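Transcription anti-terminator antagonist UpxZ (Bacteroides uniformis ATCC 8492, PDB 4EPZ) probably antagonises transcription anti-termination, and so is thought to help regulate the synthesis of capsular polysaccharides in this gut bacterium. Local coordinates at residues L107-Y112 and H122-L127; E59-L64 and S101-R106. All blocks are in the same frame, centred on the assembly; numbering follows the deposited sequence.

Contact 1: L107-Y112 and H122-L127; sequences LLTWGY and HEAHQL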
loop_
_atom_site.group_PDB
_atom_site.type_symbol
_atom_site.label_atom_id
_atom_site.label_comp_id
_atom_site.label_asym_id
_atom_site.label_seq_id
_atom_site.Cartn_x
_atom_site.Cartn_y
_atom_site.Cartn_z
ATOM N N LEU A 107 4.528 -4.195 0.030
ATOM C CA LEU A 107 4.912 -3.395 -1.142
ATOM C C LEU A 107 4.600 -4.178 -2.435
ATOM O O LEU A 107 4.129 -3.603 -3.426
ATOM C CB LEU A 107 6.392 -3.044 -1.097
ATOM C CG LEU A 107 6.773 -1.930 -0.131
ATOM C CD1 LEU A 107 8.298 -1.929 0.078
ATOM C CD2 LEU A 107 6.360 -0.550 -0.692
ATOM N N LEU A 108 4.902 -5.479 -2.435
ATOM C CA LEU A 108 4.596 -6.298 -3.626
ATOM C C LEU A 108 3.104 -6.315 -3.888
ATOM O O LEU A 108 2.704 -6.184 -5.048
ATOM C CB LEU A 108 5.080 -7.743 -3.477
ATOM C CG LEU A 108 6.598 -7.990 -3.461
ATOM C CD1 LEU A 108 6.885 -9.343 -2.802
ATOM C CD2 LEU A 108 7.166 -7.954 -4.913
ATOM N N THR A 109 2.271 -6.412 -2.818
ATOM C CA THR A 109 0.826 -6.517 -2.983
ATOM C C THR A 109 0.254 -5.182 -3.464
ATOM O O THR A 109 -0.521 -5.141 -4.424
ATOM C CB THR A 109 0.199 -7.012 -1.671
ATOM O OG1 THR A 109 0.775 -8.275 -1.387
ATOM C CG2 THR A 109 -1.312 -7.126 -1.784
ATOM N N TRP A 110 0.582 -4.089 -2.769
ATOM C CA TRP A 110 0.116 -2.759 -3.183
ATOM C C TRP A 110 0.651 -2.374 -4.561
ATOM O O TRP A 110 -0.087 -1.785 -5.358
ATOM C CB TRP A 110 0.498 -1.709 -2.144
ATOM C CG TRP A 110 -0.471 -1.728 -1.015
ATOM C CD1 TRP A 110 -0.320 -2.363 0.180
ATOM C CD2 TRP A 110 -1.838 -1.291 -1.070
ATOM N NE1 TRP A 110 -1.473 -2.241 0.929
ATOM C CE2 TRP A 110 -2.428 -1.601 0.177
ATOM C CE3 TRP A 110 -2.595 -0.577 -2.020
ATOM C CZ2 TRP A 110 -3.752 -1.258 0.488
ATOM C CZ3 TRP A 110 -3.907 -0.238 -1.707
ATOM C CH2 TRP A 110 -4.480 -0.606 -0.484
ATOM N N GLY A 111 1.906 -2.708 -4.848
ATOM C CA GLY A 111 2.490 -2.421 -6.164
ATOM C C GLY A 111 1.772 -3.198 -7.257
ATOM O O GLY A 111 1.404 -2.628 -8.302
ATOM N N TYR A 112 1.446 -4.467 -6.987
ATOM C CA TYR A 112 0.652 -5.265 -7.955
ATOM C C TYR A 112 -0.735 -4.626 -8.169
ATOM O O TYR A 112 -1.238 -4.585 -9.302
ATOM C CB TYR A 112 0.497 -6.713 -7.424
ATOM C CG TYR A 112 -0.504 -7.542 -8.201
ATOM C CD1 TYR A 112 -0.182 -8.064 -9.454
ATOM C CD2 TYR A 112 -1.765 -7.812 -7.678
ATOM C CE1 TYR A 112 -1.108 -8.827 -10.172
ATOM C CE2 TYR A 112 -2.709 -8.536 -8.406
ATOM C CZ TYR A 112 -2.360 -9.067 -9.635
ATOM O OH TYR A 112 -3.267 -9.834 -10.319
ATOM N N HIS A 122 3.720 -12.910 -8.657
ATOM C CA HIS A 122 4.513 -14.136 -8.607
ATOM C C HIS A 122 5.458 -14.120 -7.416
ATOM O O HIS A 122 5.485 -15.097 -6.642
ATOM C CB HIS A 122 5.284 -14.363 -9.915
ATOM C CG HIS A 122 6.050 -15.646 -9.921
ATOM N ND1 HIS A 122 5.449 -16.839 -10.281
ATOM C CD2 HIS A 122 7.328 -15.893 -9.554
ATOM C CE1 HIS A 122 6.384 -17.768 -10.150
ATOM N NE2 HIS A 122 7.529 -17.255 -9.716
ATOM N N GLU A 123 6.187 -12.996 -7.228
ATOM C CA GLU A 123 7.098 -12.857 -6.099
ATOM C C GLU A 123 6.326 -12.843 -4.752
ATOM O O GLU A 123 6.769 -13.470 -3.789
ATOM C CB GLU A 123 7.917 -11.592 -6.270
ATOM C CG GLU A 123 8.975 -11.471 -5.201
ATOM C CD GLU A 123 10.020 -10.410 -5.459
ATOM O OE1 GLU A 123 9.995 -9.775 -6.539
ATOM O OE2 GLU A 123 10.881 -10.227 -4.571
ATOM N N ALA A 124 5.156 -12.178 -4.709
ATOM C CA ALA A 124 4.306 -12.143 -3.527
ATOM C C ALA A 124 3.850 -13.572 -3.148
ATOM O O ALA A 124 3.936 -13.926 -1.969
ATOM C CB ALA A 124 3.102 -11.246 -3.780
ATOM N N HIS A 125 3.445 -14.413 -4.138
ATOM C CA HIS A 125 3.071 -15.806 -3.813
ATOM C C HIS A 125 4.265 -16.629 -3.303
ATOM O O HIS A 125 4.071 -17.495 -2.451
ATOM C CB HIS A 125 2.390 -16.494 -4.992
ATOM C CG HIS A 125 0.967 -16.059 -5.116
ATOM N ND1 HIS A 125 0.004 -16.470 -4.201
ATOM C CD2 HIS A 125 0.413 -15.161 -5.955
ATOM C CE1 HIS A 125 -1.113 -15.860 -4.555
ATOM N NE2 HIS A 125 -0.924 -15.085 -5.629
ATOM N N GLN A 126 5.488 -16.339 -3.778
ATOM C CA GLN A 126 6.687 -17.034 -3.311
ATOM C C GLN A 126 6.959 -16.685 -1.847
ATOM O O GLN A 126 7.372 -17.552 -1.071
ATOM C CB GLN A 126 7.901 -16.702 -4.193
ATOM C CG GLN A 126 7.892 -17.430 -5.538
ATOM C CD GLN A 126 9.098 -17.100 -6.391
ATOM O OE1 GLN A 126 9.390 -15.936 -6.672
ATOM N NE2 GLN A 126 9.804 -18.123 -6.854
ATOM N N LEU A 127 6.702 -15.416 -1.456
ATOM C CA LEU A 127 6.891 -14.993 -0.065
ATOM C C LEU A 127 5.883 -15.706 0.827
ATOM O O LEU A 127 6.234 -16.230 1.896
ATOM C CB LEU A 127 6.716 -13.479 0.070
ATOM C CG LEU A 127 7.947 -12.638 0.253
ATOM C CD1 LEU A 127 7.562 -11.244 0.653
ATOM C CD2 LEU A 127 8.937 -13.261 1.290
#

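Contact 2: E59-L64 and S101-R106; sequences EGNLCL and SLLKMR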
loop_
_atom_site.group_PDB
_atom_site.type_symbol
_atom_site.label_atom_id
_atom_site.label_comp_id
_atom_site.label_asym_id
_atom_site.label_seq_id
_atom_site.Cartn_x
_atom_site.Cartn_y
_atom_site.Cartn_z
ATOM N N GLU A 59 13.117 4.060 2.979
ATOM C CA GLU A 59 12.489 4.297 1.681
ATOM C C GLU A 59 11.290 3.328 1.456
ATOM O O GLU A 59 10.232 3.794 1.047
ATOM C CB GLU A 59 13.539 4.204 0.553
ATOM C CG GLU A 59 13.018 4.479 -0.869
ATOM C CD GLU A 59 12.507 5.867 -1.246
ATOM O OE1 GLU A 59 12.370 6.742 -0.357
ATOM O OE2 GLU A 59 12.297 6.093 -2.462
ATOM N N GLY A 60 11.428 2.033 1.774
ATOM C CA GLY A 60 10.316 1.090 1.673
ATOM C C GLY A 60 9.122 1.524 2.515
ATOM O O GLY A 60 7.977 1.484 2.058
ATOM N N ASN A 61 9.369 1.917 3.777
ATOM C CA ASN A 61 8.282 2.320 4.678
ATOM C C ASN A 61 7.622 3.609 4.189
ATOM O O ASN A 61 6.398 3.733 4.286
ATOM C CB ASN A 61 8.819 2.504 6.094
ATOM C CG ASN A 61 8.881 1.169 6.777
ATOM O OD1 ASN A 61 7.843 0.591 7.099
ATOM N ND2 ASN A 61 10.080 0.625 6.956
ATOM N N LEU A 62 8.440 4.573 3.701
ATOM C CA LEU A 62 7.899 5.820 3.143
ATOM C C LEU A 62 6.995 5.518 1.939
ATOM O O LEU A 62 5.862 6.020 1.857
ATOM C CB LEU A 62 9.059 6.722 2.703
ATOM C CG LEU A 62 9.734 7.603 3.747
ATOM C CD1 LEU A 62 10.958 8.292 3.110
ATOM C CD2 LEU A 62 8.762 8.713 4.242
ATOM N N CYS A 63 7.497 4.707 0.992
ATOM C CA CYS A 63 6.739 4.354 -0.206
ATOM C C CYS A 63 5.473 3.625 0.137
ATOM O O CYS A 63 4.438 3.887 -0.469
ATOM C CB CYS A 63 7.597 3.528 -1.141
ATOM S SG CYS A 63 8.855 4.513 -1.954
ATOM N N LEU A 64 5.557 2.659 1.070
ATOM C CA LEU A 64 4.357 1.933 1.448
ATOM C C LEU A 64 3.330 2.878 2.073
ATOM O O LEU A 64 2.156 2.823 1.692
ATOM C CB LEU A 64 4.674 0.788 2.408
ATOM C CG LEU A 64 3.439 -0.024 2.855
ATOM C CD1 LEU A 64 2.752 -0.698 1.656
ATOM C CD2 LEU A 64 3.816 -1.046 3.927
ATOM N N SER A 101 10.261 -9.827 4.165
ATOM C CA SER A 101 9.640 -9.177 5.331
ATOM C C SER A 101 8.195 -8.876 5.047
ATOM O O SER A 101 7.773 -8.948 3.893
ATOM C CB SER A 101 10.335 -7.855 5.650
ATOM O OG SER A 101 10.050 -6.905 4.624
ATOM N N LEU A 102 7.439 -8.519 6.105
ATOM C CA LEU A 102 6.040 -8.101 5.982
ATOM C C LEU A 102 6.002 -6.855 5.097
ATOM O O LEU A 102 5.094 -6.689 4.274
ATOM C CB LEU A 102 5.477 -7.803 7.381
ATOM C CG LEU A 102 4.031 -7.384 7.444
ATOM C CD1 LEU A 102 3.111 -8.410 6.732
ATOM C CD2 LEU A 102 3.586 -7.115 8.908
ATOM N N LEU A 103 6.978 -5.945 5.311
ATOM C CA LEU A 103 7.055 -4.722 4.508
ATOM C C LEU A 103 7.129 -5.052 3.015
ATOM O O LEU A 103 6.386 -4.459 2.196
ATOM C CB LEU A 103 8.313 -3.941 4.922
ATOM C CG LEU A 103 8.669 -2.730 4.033
ATOM C CD1 LEU A 103 7.554 -1.626 4.049
ATOM C CD2 LEU A 103 10.037 -2.168 4.445
ATOM N N LYS A 104 8.031 -5.982 2.668
ATOM C CA LYS A 104 8.252 -6.349 1.255
ATOM C C LYS A 104 6.975 -6.976 0.710
ATOM O O LYS A 104 6.547 -6.615 -0.399
ATOM C CB LYS A 104 9.463 -7.273 1.102
ATOM C CG LYS A 104 9.791 -7.474 -0.385
ATOM C CD LYS A 104 11.083 -8.244 -0.566
ATOM C CE LYS A 104 11.470 -8.154 -2.020
ATOM N NZ LYS A 104 12.800 -8.781 -2.266
HETATM N N MSE A 105 6.324 -7.841 1.503
HETATM C CA MSE A 105 5.055 -8.443 1.069
HETATM C C MSE A 105 3.987 -7.354 0.779
HETATM O O MSE A 105 3.301 -7.396 -0.248
HETATM C CB MSE A 105 4.526 -9.384 2.154
HETATM C CG MSE A 105 3.200 -10.027 1.772
HETATM SE SE MSE A 105 3.437 -11.274 0.252
HETATM C CE MSE A 105 1.457 -11.442 -0.061
ATOM N N ARG A 106 3.869 -6.387 1.677
ATOM C CA ARG A 106 2.897 -5.289 1.506
ATOM C C ARG A 106 3.241 -4.444 0.279
ATOM O O ARG A 106 2.344 -4.086 -0.473
ATOM C CB ARG A 106 2.834 -4.435 2.783
ATOM C CG ARG A 106 2.158 -5.234 3.921
ATOM C CD ARG A 106 2.380 -4.539 5.236
ATOM N NE ARG A 106 1.408 -5.004 6.239
ATOM C CZ ARG A 106 1.428 -4.631 7.519
ATOM N NH1 ARG A 106 2.394 -3.844 7.973
ATOM N NH2 ARG A 106 0.506 -5.080 8.363
#

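Contact 1: L107-Y112 and H122-L127
L108 turns its CG anti to its own carbonyl carbon (chi1 -69°), while E123 sets its CG anti to its backbone N (chi1 -174°) and runs extended from there, and the two side chains cross at about a right angle. One methyl of L108, CD1, meets the carbon chain of E123 at CG, 3.8 Å away; the other, CD2 of L108, reaches the carboxylate of E123 at OE1, 3.7 Å away. Further back the helices come close at the small A124, whose CB sits 4.0 Å from CB of L108. L127 completes the group, its CD1 packing on CD1 of L108 at 4.0 Å. Segments 107-112 and 122-127 run nearly antiparallel, their axes 151° apart in direction and 9.2 Å at closest approach, in the hairpin of helices 102-115 and 118-129. An alanine in place of L108 would probably leave E123's methylenes and L127 CD1 without their apolar partner and open a gap between the helices. T109 turns its hydroxyl back to M105 O, a bond within its own helix. The joint between the two segments is thus van der Waals packing, while OE2 of E123 makes a weak, long ion pair with NZ of K104.

Contact 2: E59-L64 and S101-R106
L103 reaches across to helix 56-72 at G60, where the lack of a side chain lets the leucine fork come against bare backbone: CD1 of L103 lies 3.7 Å from O of G60. A CB on that glycine would sit tight against CD2 of L103. N61 flanks the same fork with its amide, ND2 standing 3.8 Å from CD2 of L103, while that nitrogen bonds to E57 O one turn earlier. L64 sends CG anti to its backbone N (chi1 180°) and lies alongside L103, pointing the opposite way, with CD2 of L64 meeting CD1 of L103 at 3.8 Å. G60, N61 and L64 are all buried around this fork, whereas R106 is partly exposed. CD2 of L64 touches CB of R106 at 3.7 Å before the extended arginine chain runs off from the contact; its guanidinium has CD2 of L102 over the centre of one face. This is plain apolar packing in an all-helical fold: the first turns of helix 102-115, capped by S101 OG accepting from K104 N, cross segment 59-64 at 41° with axes 10.2 Å apart. Helix 5-20 packs L6 and L10 on N61 and Q13 on L64, while E139 of helix 138-152 lies beside L102 and R106.

How the contacts relate
Both contacts use helix 102-115, first through its N-terminal turns in contact 2 and then through its middle in contact 1, so this helix joins helix 56-72 to helix 118-129. Each is largely buried but includes partly exposed residues, L127 and E123 in contact 1 and L103 and R106 in contact 2, with E123 at the margin of its contact. Contact 1 joins helices adjacent in sequence, nearly antiparallel; contact 2 brings together more distant parts of the chain at a wider spacing. Leucines dominate both, but the carboxylate of E123 ties contact 1 to K104 of contact 2, whose own fit is on backbone and amide. The sites also touch: L107 packs on L64, and M105 lies against A124 and L127.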